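Local coordinates for protein antigen TpF1 (Treponema pallidum, PDB 2FJC) that binds iron as a Dps-family mini-ferritin, with a ferric site set between paired subunits, and is an antigen of the organism, at the interface of chains A and B. Coordinates in Å, arbitrary orientation; residue numbers count along the deposited sequence, not the author numbering. Chains: chain A/B, Antigen TpF1.

The interface of chains A and B. Residues chain A 63, 66-67, 70, 76; chain B 37-38.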
loop_
_atom_site.group_PDB
_atom_site.type_symbol
_atom_site.label_atom_id
_atom_site.label_comp_id
_atom_site.label_asym_id
_atom_site.label_seq_id
_atom_site.Cartn_x
_atom_site.Cartn_y
_atom_site.Cartn_z
ATOM N N ASP A 63 -21.700 11.182 13.068
ATOM C CA ASP A 63 -22.162 9.837 12.793
ATOM C C ASP A 63 -22.070 8.866 13.975
ATOM O O ASP A 63 -23.011 8.114 14.218
ATOM C CB ASP A 63 -21.391 9.294 11.583
ATOM C CG ASP A 63 -22.164 8.236 10.824
ATOM O OD1 ASP A 63 -23.365 8.465 10.546
ATOM O OD2 ASP A 63 -21.569 7.185 10.496
ATOM N N ALA A 66 -24.717 9.874 16.662
ATOM C CA ALA A 66 -26.068 9.579 16.194
ATOM C C ALA A 66 -26.328 8.082 16.348
ATOM O O ALA A 66 -27.404 7.672 16.775
ATOM C CB ALA A 66 -26.225 9.997 14.731
ATOM N N GLU A 67 -25.332 7.270 16.006
ATOM C CA GLU A 67 -25.459 5.818 16.117
ATOM C C GLU A 67 -25.543 5.356 17.560
ATOM O O GLU A 67 -26.174 4.342 17.851
ATOM C CB GLU A 67 -24.269 5.119 15.459
ATOM C CG GLU A 67 -24.438 4.862 13.977
ATOM C CD GLU A 67 -23.162 4.342 13.344
ATOM O OE1 GLU A 67 -22.408 3.624 14.049
ATOM O OE2 GLU A 67 -22.924 4.647 12.150
ATOM N N LEU A 70 -28.978 5.772 18.535
ATOM C CA LEU A 70 -29.792 4.678 18.007
ATOM C C LEU A 70 -29.668 3.434 18.880
ATOM O O LEU A 70 -30.650 2.742 19.132
ATOM C CB LEU A 70 -29.369 4.330 16.575
ATOM C CG LEU A 70 -29.545 5.427 15.520
ATOM C CD1 LEU A 70 -28.941 4.965 14.195
ATOM C CD2 LEU A 70 -31.020 5.748 15.349
ATOM N N ALA A 76 -32.440 9.290 15.920
ATOM C CA ALA A 76 -31.611 10.472 15.795
ATOM C C ALA A 76 -32.256 11.581 14.977
ATOM O O ALA A 76 -32.966 11.319 14.001
ATOM C CB ALA A 76 -30.262 10.088 15.184
ATOM N N TRP B 37 -29.663 5.697 8.991
ATOM C CA TRP B 37 -29.888 5.357 10.394
ATOM C C TRP B 37 -31.184 4.642 10.719
ATOM O O TRP B 37 -31.223 3.785 11.608
ATOM C CB TRP B 37 -29.870 6.610 11.277
ATOM C CG TRP B 37 -28.604 7.402 11.261
ATOM C CD1 TRP B 37 -27.328 6.911 11.265
ATOM C CD2 TRP B 37 -28.491 8.829 11.298
ATOM N NE1 TRP B 37 -26.427 7.947 11.305
ATOM C CE2 TRP B 37 -27.112 9.137 11.325
ATOM C CE3 TRP B 37 -29.419 9.879 11.314
ATOM C CZ2 TRP B 37 -26.635 10.460 11.364
ATOM C CZ3 TRP B 37 -28.944 11.199 11.357
ATOM C CH2 TRP B 37 -27.567 11.473 11.380
ATOM N N HIS B 38 -32.247 4.989 10.009
ATOM C CA HIS B 38 -33.549 4.435 10.327
ATOM C C HIS B 38 -34.163 3.328 9.500
ATOM O O HIS B 38 -35.281 2.905 9.799
ATOM C CB HIS B 38 -34.533 5.590 10.443
ATOM C CG HIS B 38 -34.072 6.658 11.383
ATOM N ND1 HIS B 38 -33.920 7.974 11.001
ATOM C CD2 HIS B 38 -33.700 6.598 12.683
ATOM C CE1 HIS B 38 -33.473 8.679 12.026
ATOM N NE2 HIS B 38 -33.331 7.868 13.059
#
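B:Trp37, at the end of helix 7-38, lays its indole along helix 44-71 of chain A, one face toward A:Ala66 and the stem over A:Leu70. Its CG stands anti to the carbonyl carbon (chi1 -60°), which sends the ring toward A:Asp63. A:Leu70 meets the aromatic side chain at about a right angle and splits its two methyls: CD1 comes up under the tryptophan CB at 3.5 Å, while CD2 turns to the imidazole of B:His38, 3.9 Å from CD2 of that ring. Farther along, the A:Ala66 methyl sits over the same face, displaced toward the CZ2-CE2 rim, its CB 3.8 Å from the six-membered ring centroid in a CH-pi contact, and CB of A:Ala76 touches that face near CE3. At the rim, the indole NE1 gives its hydrogen to OD1 of the A:Asp63 carboxylate, 3.2 Å away and 150° at the hydrogen. The oxygen lies near the indole plane and is met on its syn side, though 33° out of the carboxylate plane. A:Asp63 and A:Glu67 are ligands of the ferric iron, so this bond probably helps to position an iron ligand from across the two-fold interface between paired subunits of the Dps shell. Past the stem, at the end away from A:Asp63, the backbone N-H of A:Ala76 meets the edge of the B:His38 imidazole in its plane, a weak hydrogen bond with N 3.3 Å from NE2.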